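Local structure of neutral ceramidase (Pseudomonas aeruginosa, 2ZWS) at residues Arg298-Asp303 and Gln476-Asp481; Glu404-Pro409 and Arg422-Ala427; Thr391-Gln396 and Thr465-Trp470. The protein catalyses the hydrolysis of the N-acyl linkage of ceramides to sphingosine and free fatty acid, and also the reverse synthesis, as a zinc-dependent enzyme. All coordinates share one frame; numbering follows the deposited sequence.

Contact 1 of 3, residues Arg298-Asp303 and Gln476-Asp481; sequences RFRFVD and QQLFVD. With PLM (palmitic acid), chain G.
A helix packed on the face of a mixed four-stranded sheet meets an outermost strand of that sheet here: Leu478, on helix 471-488, presses against Arg300 and Val302 of strand 295-303. These two residues lie two apart on the strand, and both turn their side chains to the helix. The apolar part is a tip-to-tip meeting, with Leu478 CD2 3.9 Å from Val302 CG1. The same CD2 approaches Arg300 NH2 at 3.4 Å, obliquely to the guanidinium plane, and Arg300 runs roughly perpendicular to Leu478.

Bent at chi2 (-136°) and chi3 (-58°), the arginine reaches out from the strand beside Val302, whose CG2 sits 3.7 Å above the centre of one guanidinium face. At the guanidinium edge, in its plane, one water completes the polar link: it accepts from Arg300 NH2 at 2.9 Å and donates to Leu478 O at 2.8 Å, joining strand side chain to helix backbone. Asp481 OD2 lies 5.5 Å from Arg300 NH2, too far for a salt bridge but near enough that some electrostatic attraction is likely; its OD1 is engaged by Arg310.

Two residues earlier on the strand, Arg298 NH2 comes within 3.1 Å of O2 of a bound palmitic acid, which approaches over a guanidinium face. Salt bridging to Asp296 and a hydrogen bond to Leu490 O hold that guanidinium. Helix 471-488 thus covers the outer strand of the four-stranded sheet, the helix-on-sheet packing of an alpha/beta layer, with the water bridge at its border.

Contact 2 of 3, residues Glu404-Pro409 and Arg422-Ala427; sequences ELLGAP and RAVQAA
The flat carboxylate of Glu404 is met by Val424 at one oxygen, not over a face: Val424 CG1 lies 3.4 Å from Glu404 OE1, beyond that oxygen and raised from the carboxylate plane. Within the two segments this methyl is the only close neighbour of the group, so the helix stacks on neither of its faces. The polar work at OE1 is done by a hydrogen bond with Ser428 OG, and the same hydroxyl is also hydrogen-bonded with Val424 O. The carboxylate is therefore fixed at the last turn of helix 414-428, although the contact proper is with a methyl group. Glu404 reaches the helix because its chain is extended beyond CG (chi2 -178°).

The second touch is purely apolar. Leu406 CD2 lies 4.1 Å from Val424 CG2, leucine and valine lying alongside one another and pointing oppositely. Val424 serves both strand residues by dividing its branches: CG1 is anti to the backbone N (chi1 166°) and goes to the glutamate, whereas CG2, anti to the carbonyl carbon, goes to the leucine. A single helix side chain thus touches two strand side chains, each with a different methyl, and these two touches make up the whole of a small contact.

Strands 403-407 and 435-439 pair in parallel and helix 414-428 connects them, which makes a beta-alpha-beta crossover; the zinc ligand Glu411 lies in the connection from the first strand to the helix. Met397 of the adjacent antiparallel strand 392-400 touches Glu404, Leu406 and Val424 alike, while helix 471-488 closes in beside them through Phe479 on Leu406, Leu486 on Glu404 and Val480 on Ala423.

Contact 3 of 3, residues Thr391-Gln396 and Thr465-Trp470; sequences TVLPIQ and TLYGPW
Leu393 and Tyr467 join strand 392-400, inside the mixed four-stranded sheet, to the type I beta turn Thr465-Gly468 that precedes helix 471-488. The tight part is small and buried: leucine reaches out from the strand and tyrosine from the turn, and where they meet Leu393 CD1 lies 4.1 Å from Tyr467 CE2, oblique to the ring. The ring is held on other sides as well. Its own neighbour Leu466 places CB 3.8 Å above the centre of one face, and Phe304 meets it edge-to-face.

Toward Thr391 the fit slackens. That residue is partly exposed, its side chain starts away from the turn, and none of its side-chain atoms comes nearer than 5.7 Å to the 465-470 segment. Its closest approach is by the backbone, with Thr391 N 4.5 Å from Tyr467 OH.

Beyond the contact, Val392 O is hydrogen-bonded by Gln68 NE2, and Gln68 is inferred to bind substrate, which places this strand next to a probable substrate-binding residue. The phenol oxygen has a double role: Tyr467 OH is hydrogen-bonded with Pro390 O, just before the strand, and Leu393 CD1 rests 3.8 Å from Tyr467 OH.

Overall arrangement
All three contacts build on one mixed four-stranded sheet, ordered 295-303, 392-400, 403-407, 435-439, and each supplies one of its first three strands. Along the chain they are nested: contact 2 lies inside the loop closed by contact 3, which lies inside that of contact 1. The centre of contact 1 is about 10 Å from those of contacts 2 and 3, which are about 16 Å apart. Backbone pairing ties the strands, with Val302 N 2.8 Å from Leu393 O and Gly407 N 2.9 Å from Gln396 O. Helices 414-428 and 471-488 pack side by side over this sheet, which lies beside Gln68, a probable substrate residue, and whose strand 403-407 leads to the zinc ligand Glu411.

Contact 1 of 3, residues Arg298-Asp303 and Gln476-Asp481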
loop_
_atom_site.group_PDB
_atom_site.type_symbol
_atom_site.label_atom_id
_atom_site.label_comp_id
_atom_site.label_asym_id
_atom_site.label_seq_id
_atom_site.Cartn_x
_atom_site.Cartn_y
_atom_site.Cartn_z
ATOM N N ARG A 298 10.026 -17.905 -9.342
ATOM C CA ARG A 298 10.978 -18.391 -8.330
ATOM C C ARG A 298 10.810 -17.532 -7.083
ATOM O O ARG A 298 10.349 -16.386 -7.162
ATOM C CB ARG A 298 12.435 -18.297 -8.812
ATOM C CG ARG A 298 12.801 -19.233 -9.948
ATOM C CD ARG A 298 12.806 -20.723 -9.558
ATOM N NE ARG A 298 13.376 -21.510 -10.648
ATOM C CZ ARG A 298 12.718 -21.817 -11.771
ATOM N NH1 ARG A 298 11.464 -21.418 -11.953
ATOM N NH2 ARG A 298 13.319 -22.511 -12.725
ATOM N N PHE A 299 11.184 -18.112 -5.948
ATOM C CA PHE A 299 11.083 -17.427 -4.672
ATOM C C PHE A 299 12.132 -17.998 -3.737
ATOM O O PHE A 299 12.351 -19.219 -3.716
ATOM C CB PHE A 299 9.708 -17.665 -4.032
ATOM C CG PHE A 299 9.593 -17.126 -2.633
ATOM C CD1 PHE A 299 9.054 -15.865 -2.415
ATOM C CD2 PHE A 299 10.034 -17.872 -1.533
ATOM C CE1 PHE A 299 8.983 -15.333 -1.143
ATOM C CE2 PHE A 299 9.936 -17.352 -0.258
ATOM C CZ PHE A 299 9.419 -16.093 -0.058
ATOM N N ARG A 300 12.732 -17.120 -2.939
ATOM C CA ARG A 300 13.695 -17.521 -1.932
ATOM C C ARG A 300 13.644 -16.572 -0.747
ATOM O O ARG A 300 13.716 -15.367 -0.947
ATOM C CB ARG A 300 15.108 -17.413 -2.548
ATOM C CG ARG A 300 15.864 -18.639 -2.357
ATOM C CD ARG A 300 17.268 -18.372 -1.921
ATOM N NE ARG A 300 18.088 -17.552 -2.800
ATOM C CZ ARG A 300 19.339 -17.221 -2.484
ATOM N NH1 ARG A 300 19.845 -17.657 -1.342
ATOM N NH2 ARG A 300 20.092 -16.479 -3.302
ATOM N N PHE A 301 13.547 -17.107 0.477
ATOM C CA PHE A 301 13.968 -16.337 1.651
ATOM C C PHE A 301 15.492 -16.358 1.756
ATOM O O PHE A 301 16.106 -17.432 1.745
ATOM C CB PHE A 301 13.365 -16.871 2.943
ATOM C CG PHE A 301 11.924 -16.470 3.168
ATOM C CD1 PHE A 301 11.569 -15.123 3.300
ATOM C CD2 PHE A 301 10.928 -17.436 3.324
ATOM C CE1 PHE A 301 10.253 -14.743 3.559
ATOM C CE2 PHE A 301 9.571 -17.068 3.558
ATOM C CZ PHE A 301 9.239 -15.731 3.659
ATOM N N VAL A 302 16.081 -15.177 1.866
ATOM C CA VAL A 302 17.554 -15.027 1.927
ATOM C C VAL A 302 17.982 -14.472 3.275
ATOM O O VAL A 302 17.490 -13.430 3.699
ATOM C CB VAL A 302 18.069 -14.085 0.809
ATOM C CG1 VAL A 302 19.585 -14.029 0.804
ATOM C CG2 VAL A 302 17.558 -14.557 -0.547
ATOM N N ASP A 303 18.894 -15.170 3.945
ATOM C CA ASP A 303 19.467 -14.625 5.165
ATOM C C ASP A 303 20.522 -13.544 4.815
ATOM O O ASP A 303 21.571 -13.833 4.184
ATOM C CB ASP A 303 20.077 -15.741 6.008
ATOM C CG ASP A 303 20.526 -15.259 7.394
ATOM O OD1 ASP A 303 20.472 -14.039 7.686
ATOM O OD2 ASP A 303 20.897 -16.138 8.215
ATOM N N GLN A 476 21.170 -6.843 -6.338
ATOM C CA GLN A 476 21.401 -7.080 -7.749
ATOM C C GLN A 476 21.886 -8.522 -7.969
ATOM O O GLN A 476 21.386 -9.216 -8.866
ATOM C CB GLN A 476 22.410 -6.075 -8.315
ATOM C CG GLN A 476 22.494 -6.066 -9.824
ATOM C CD GLN A 476 23.079 -4.779 -10.357
ATOM O OE1 GLN A 476 22.688 -3.683 -9.937
ATOM N NE2 GLN A 476 24.008 -4.900 -11.306
ATOM N N GLN A 477 22.809 -8.972 -7.133
ATOM C CA GLN A 477 23.296 -10.353 -7.209
ATOM C C GLN A 477 22.160 -11.356 -7.035
ATOM O O GLN A 477 22.060 -12.321 -7.790
ATOM C CB GLN A 477 24.307 -10.597 -6.108
ATOM C CG GLN A 477 24.769 -12.036 -5.999
ATOM C CD GLN A 477 25.852 -12.170 -4.977
ATOM O OE1 GLN A 477 25.642 -12.731 -3.896
ATOM N NE2 GLN A 477 27.004 -11.606 -5.282
ATOM N N LEU A 478 21.319 -11.112 -6.027
ATOM C CA LEU A 478 20.219 -12.028 -5.718
ATOM C C LEU A 478 19.234 -12.147 -6.882
ATOM O O LEU A 478 18.807 -13.263 -7.250
ATOM C CB LEU A 478 19.509 -11.581 -4.445
ATOM C CG LEU A 478 20.346 -11.705 -3.166
ATOM C CD1 LEU A 478 19.641 -11.039 -1.997
ATOM C CD2 LEU A 478 20.703 -13.135 -2.832
ATOM N N PHE A 479 18.846 -11.004 -7.439
ATOM C CA PHE A 479 17.949 -11.012 -8.592
ATOM C C PHE A 479 18.582 -11.577 -9.856
ATOM O O PHE A 479 17.909 -12.264 -10.639
ATOM C CB PHE A 479 17.346 -9.621 -8.813
ATOM C CG PHE A 479 16.193 -9.315 -7.893
ATOM C CD1 PHE A 479 14.981 -9.996 -8.050
ATOM C CD2 PHE A 479 16.296 -8.361 -6.872
ATOM C CE1 PHE A 479 13.891 -9.744 -7.213
ATOM C CE2 PHE A 479 15.160 -8.103 -6.028
ATOM C CZ PHE A 479 13.969 -8.814 -6.215
ATOM N N VAL A 480 19.859 -11.274 -10.106
ATOM C CA VAL A 480 20.503 -11.852 -11.293
ATOM C C VAL A 480 20.588 -13.372 -11.162
ATOM O O VAL A 480 20.245 -14.108 -12.117
ATOM C CB VAL A 480 21.885 -11.218 -11.553
ATOM C CG1 VAL A 480 22.708 -12.080 -12.537
ATOM C CG2 VAL A 480 21.668 -9.826 -12.108
ATOM N N ASP A 481 20.988 -13.847 -9.984
ATOM C CA ASP A 481 21.096 -15.291 -9.774
ATOM C C ASP A 481 19.728 -15.977 -9.973
ATOM O O ASP A 481 19.639 -17.052 -10.585
ATOM C CB ASP A 481 21.719 -15.610 -8.403
ATOM C CG ASP A 481 23.228 -15.294 -8.340
ATOM O OD1 ASP A 481 23.819 -14.941 -9.389
ATOM O OD2 ASP A 481 23.823 -15.413 -7.240
HETATM C C1 PLM G . 12.024 -25.742 -11.215
HETATM O O1 PLM G . 10.773 -25.722 -11.348
HETATM O O2 PLM G . 12.749 -25.498 -12.210
HETATM C C2 PLM G . 12.649 -26.062 -9.879
HETATM C C3 PLM G . 12.027 -25.174 -8.805
HETATM C C4 PLM G . 12.513 -25.588 -7.422
HETATM C C5 PLM G . 11.846 -26.845 -6.865
HETATM C C6 PLM G . 12.174 -26.953 -5.379
HETATM C C7 PLM G . 13.359 -27.880 -5.134
HETATM C C8 PLM G . 14.622 -27.122 -4.749
HETATM C C9 PLM G . 15.718 -28.085 -4.299
HETATM C CA PLM G . 17.022 -27.868 -5.057
HETATM C CB PLM G . 17.960 -26.936 -4.294
HETATM C CC PLM G . 18.536 -25.886 -5.236
HETATM C CD PLM G . 20.061 -25.925 -5.254
HETATM C CE PLM G . 20.634 -25.226 -6.482
HETATM C CF PLM G . 20.904 -23.746 -6.220
HETATM C CG PLM G . 22.251 -23.525 -5.540
HETATM O O HOH W 1 18.752 -15.704 -5.808
#

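Contact 2 of 3, residues Glu404-Pro409 and Arg422-Ala427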
loop_
_atom_site.group_PDB
_atom_site.type_symbol
_atom_site.label_atom_id
_atom_site.label_comp_id
_atom_site.label_asym_id
_atom_site.label_seq_id
_atom_site.Cartn_x
_atom_site.Cartn_y
_atom_site.Cartn_z
ATOM N N GLU A 404 8.982 -10.132 -17.146
ATOM C CA GLU A 404 9.370 -10.599 -15.812
ATOM C C GLU A 404 9.044 -9.517 -14.822
ATOM O O GLU A 404 9.302 -8.347 -15.076
ATOM C CB GLU A 404 10.846 -10.959 -15.710
ATOM C CG GLU A 404 11.144 -12.357 -16.172
ATOM C CD GLU A 404 12.619 -12.743 -16.030
ATOM O OE1 GLU A 404 13.511 -11.852 -16.093
ATOM O OE2 GLU A 404 12.874 -13.956 -15.883
ATOM N N LEU A 405 8.459 -9.935 -13.705
ATOM C CA LEU A 405 8.012 -9.027 -12.669
ATOM C C LEU A 405 8.807 -9.395 -11.418
ATOM O O LEU A 405 8.787 -10.537 -10.963
ATOM C CB LEU A 405 6.507 -9.226 -12.462
ATOM C CG LEU A 405 5.854 -8.497 -11.292
ATOM C CD1 LEU A 405 6.004 -6.965 -11.400
ATOM C CD2 LEU A 405 4.394 -8.886 -11.152
ATOM N N LEU A 406 9.550 -8.437 -10.887
ATOM C CA LEU A 406 10.347 -8.672 -9.692
ATOM C C LEU A 406 9.663 -8.089 -8.479
ATOM O O LEU A 406 9.167 -6.958 -8.528
ATOM C CB LEU A 406 11.709 -7.993 -9.805
ATOM C CG LEU A 406 12.816 -8.543 -10.719
ATOM C CD1 LEU A 406 12.367 -9.031 -12.063
ATOM C CD2 LEU A 406 13.932 -7.480 -10.887
ATOM N N GLY A 407 9.639 -8.862 -7.388
ATOM C CA GLY A 407 9.069 -8.366 -6.142
ATOM C C GLY A 407 10.231 -8.165 -5.172
ATOM O O GLY A 407 10.892 -9.143 -4.779
ATOM N N ALA A 408 10.488 -6.908 -4.800
ATOM C CA ALA A 408 11.607 -6.556 -3.933
ATOM C C ALA A 408 11.113 -5.934 -2.625
ATOM O O ALA A 408 10.281 -5.015 -2.667
ATOM C CB ALA A 408 12.533 -5.616 -4.674
ATOM N N PRO A 409 11.644 -6.418 -1.473
ATOM C CA PRO A 409 11.124 -6.038 -0.157
ATOM C C PRO A 409 11.645 -4.751 0.459
ATOM O O PRO A 409 11.978 -4.714 1.656
ATOM C CB PRO A 409 11.524 -7.232 0.722
ATOM C CG PRO A 409 12.884 -7.656 0.127
ATOM C CD PRO A 409 12.683 -7.469 -1.374
ATOM N N ARG A 422 18.253 -3.563 -15.456
ATOM C CA ARG A 422 19.223 -3.736 -16.551
ATOM C C ARG A 422 19.933 -5.076 -16.459
ATOM O O ARG A 422 20.124 -5.768 -17.461
ATOM C CB ARG A 422 20.279 -2.633 -16.521
ATOM C CG ARG A 422 19.794 -1.286 -16.997
ATOM C CD ARG A 422 20.834 -0.208 -16.747
ATOM N NE ARG A 422 20.337 1.058 -17.263
ATOM C CZ ARG A 422 20.818 2.253 -16.951
ATOM N NH1 ARG A 422 21.822 2.381 -16.091
ATOM N NH2 ARG A 422 20.265 3.324 -17.499
ATOM N N ALA A 423 20.372 -5.407 -15.244
ATOM C CA ALA A 423 21.158 -6.623 -15.026
ATOM C C ALA A 423 20.296 -7.862 -15.283
ATOM O O ALA A 423 20.740 -8.828 -15.909
ATOM C CB ALA A 423 21.719 -6.634 -13.636
ATOM N N VAL A 424 19.051 -7.826 -14.801
ATOM C CA VAL A 424 18.111 -8.915 -15.019
ATOM C C VAL A 424 17.713 -9.042 -16.493
ATOM O O VAL A 424 17.695 -10.161 -17.033
ATOM C CB VAL A 424 16.881 -8.775 -14.106
ATOM C CG1 VAL A 424 15.718 -9.722 -14.552
ATOM C CG2 VAL A 424 17.285 -9.014 -12.651
ATOM N N GLN A 425 17.426 -7.922 -17.155
ATOM C CA GLN A 425 17.124 -7.981 -18.587
ATOM C C GLN A 425 18.298 -8.590 -19.379
ATOM O O GLN A 425 18.079 -9.391 -20.295
ATOM C CB GLN A 425 16.720 -6.599 -19.138
ATOM C CG GLN A 425 16.431 -6.590 -20.661
ATOM C CD GLN A 425 15.283 -7.491 -21.056
ATOM O OE1 GLN A 425 14.112 -7.190 -20.808
ATOM N NE2 GLN A 425 15.612 -8.604 -21.682
ATOM N N ALA A 426 19.530 -8.229 -19.027
ATOM C CA ALA A 426 20.698 -8.815 -19.719
ATOM C C ALA A 426 20.755 -10.330 -19.510
ATOM O O ALA A 426 20.984 -11.075 -20.459
ATOM C CB ALA A 426 22.010 -8.119 -19.282
ATOM N N ALA A 427 20.515 -10.784 -18.282
ATOM C CA ALA A 427 20.542 -12.205 -17.962
ATOM C C ALA A 427 19.374 -12.966 -18.585
ATOM O O ALA A 427 19.506 -14.143 -18.930
ATOM C CB ALA A 427 20.578 -12.416 -16.450
#

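Contact 3 of 3, residues Thr391-Gln396 and Thr465-Trp470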
loop_
_atom_site.group_PDB
_atom_site.type_symbol
_atom_site.label_atom_id
_atom_site.label_comp_id
_atom_site.label_asym_id
_atom_site.label_seq_id
_atom_site.Cartn_x
_atom_site.Cartn_y
_atom_site.Cartn_z
ATOM N N THR A 391 15.997 -9.630 9.045
ATOM C CA THR A 391 17.259 -10.239 8.649
ATOM C C THR A 391 17.104 -11.259 7.529
ATOM O O THR A 391 18.070 -11.558 6.844
ATOM C CB THR A 391 17.933 -10.920 9.846
ATOM O OG1 THR A 391 17.100 -11.974 10.338
ATOM C CG2 THR A 391 18.193 -9.890 10.975
ATOM N N VAL A 392 15.896 -11.817 7.372
ATOM C CA VAL A 392 15.659 -12.858 6.365
ATOM C C VAL A 392 14.608 -12.279 5.439
ATOM O O VAL A 392 13.509 -11.954 5.893
ATOM C CB VAL A 392 15.163 -14.186 7.001
ATOM C CG1 VAL A 392 14.705 -15.185 5.907
ATOM C CG2 VAL A 392 16.233 -14.770 7.944
ATOM N N LEU A 393 14.960 -12.114 4.171
ATOM C CA LEU A 393 14.120 -11.323 3.263
ATOM C C LEU A 393 13.729 -12.096 2.009
ATOM O O LEU A 393 14.522 -12.889 1.497
ATOM C CB LEU A 393 14.840 -10.020 2.875
ATOM C CG LEU A 393 15.038 -9.029 4.044
ATOM C CD1 LEU A 393 15.918 -7.928 3.585
ATOM C CD2 LEU A 393 13.686 -8.494 4.504
ATOM N N PRO A 394 12.489 -11.889 1.527
ATOM C CA PRO A 394 12.010 -12.603 0.357
ATOM C C PRO A 394 12.508 -11.940 -0.925
ATOM O O PRO A 394 12.472 -10.695 -1.052
ATOM C CB PRO A 394 10.487 -12.448 0.462
ATOM C CG PRO A 394 10.287 -11.081 1.104
ATOM C CD PRO A 394 11.484 -10.946 2.069
ATOM N N ILE A 395 12.951 -12.786 -1.859
ATOM C CA ILE A 395 13.296 -12.353 -3.202
ATOM C C ILE A 395 12.408 -13.204 -4.128
ATOM O O ILE A 395 12.336 -14.433 -3.966
ATOM C CB ILE A 395 14.792 -12.635 -3.508
ATOM C CG1 ILE A 395 15.752 -11.894 -2.528
ATOM C CG2 ILE A 395 15.109 -12.338 -4.981
ATOM C CD1 ILE A 395 15.599 -10.394 -2.581
ATOM N N GLN A 396 11.736 -12.572 -5.093
ATOM C CA GLN A 396 10.761 -13.264 -5.909
ATOM C C GLN A 396 10.744 -12.677 -7.305
ATOM O O GLN A 396 10.904 -11.452 -7.486
ATOM C CB GLN A 396 9.381 -13.086 -5.274
ATOM C CG GLN A 396 8.296 -13.938 -5.951
ATOM C CD GLN A 396 6.973 -13.770 -5.257
ATOM O OE1 GLN A 396 6.563 -12.644 -5.009
ATOM N NE2 GLN A 396 6.304 -14.891 -4.916
ATOM N N THR A 465 19.516 2.859 4.488
ATOM C CA THR A 465 19.968 1.676 3.759
ATOM C C THR A 465 20.619 0.750 4.781
ATOM O O THR A 465 21.795 0.922 5.166
ATOM C CB THR A 465 20.890 2.057 2.585
ATOM O OG1 THR A 465 20.157 2.832 1.628
ATOM C CG2 THR A 465 21.482 0.822 1.909
ATOM N N LEU A 466 19.833 -0.190 5.298
ATOM C CA LEU A 466 20.172 -0.859 6.557
ATOM C C LEU A 466 21.483 -1.622 6.560
ATOM O O LEU A 466 22.220 -1.593 7.555
ATOM C CB LEU A 466 19.041 -1.813 7.000
ATOM C CG LEU A 466 17.689 -1.141 7.258
ATOM C CD1 LEU A 466 16.640 -2.225 7.520
ATOM C CD2 LEU A 466 17.740 -0.155 8.423
ATOM N N TYR A 467 21.746 -2.346 5.481
ATOM C CA TYR A 467 22.798 -3.382 5.501
ATOM C C TYR A 467 24.154 -2.908 4.971
ATOM O O TYR A 467 25.004 -3.713 4.617
ATOM C CB TYR A 467 22.296 -4.648 4.775
ATOM C CG TYR A 467 20.912 -5.039 5.276
ATOM C CD1 TYR A 467 20.744 -5.661 6.523
ATOM C CD2 TYR A 467 19.756 -4.745 4.523
ATOM C CE1 TYR A 467 19.449 -5.988 7.001
ATOM C CE2 TYR A 467 18.457 -5.068 4.991
ATOM C CZ TYR A 467 18.321 -5.699 6.213
ATOM O OH TYR A 467 17.045 -5.997 6.669
ATOM N N GLY A 468 24.301 -1.594 4.880
ATOM C CA GLY A 468 25.577 -0.989 4.498
ATOM C C GLY A 468 25.695 -0.608 3.037
ATOM O O GLY A 468 24.737 -0.702 2.249
ATOM N N PRO A 469 26.899 -0.208 2.630
ATOM C CA PRO A 469 27.105 0.368 1.311
ATOM C C PRO A 469 26.794 -0.596 0.161
ATOM O O PRO A 469 26.487 -0.152 -0.942
ATOM C CB PRO A 469 28.598 0.760 1.326
ATOM C CG PRO A 469 29.216 -0.098 2.373
ATOM C CD PRO A 469 28.148 -0.276 3.418
ATOM N N TRP A 470 26.905 -1.896 0.416
ATOM C CA TRP A 470 26.734 -2.889 -0.645
ATOM C C TRP A 470 25.358 -3.546 -0.640
ATOM O O TRP A 470 25.159 -4.558 -1.303
ATOM C CB TRP A 470 27.854 -3.938 -0.602
ATOM C CG TRP A 470 29.211 -3.269 -0.709
ATOM C CD1 TRP A 470 30.134 -3.140 0.276
ATOM C CD2 TRP A 470 29.720 -2.574 -1.846
ATOM N NE1 TRP A 470 31.220 -2.431 -0.189
ATOM C CE2 TRP A 470 30.989 -2.070 -1.490
ATOM C CE3 TRP A 470 29.236 -2.343 -3.144
ATOM C CZ2 TRP A 470 31.793 -1.344 -2.389
ATOM C CZ3 TRP A 470 30.032 -1.616 -4.040
ATOM C CH2 TRP A 470 31.299 -1.131 -3.651
#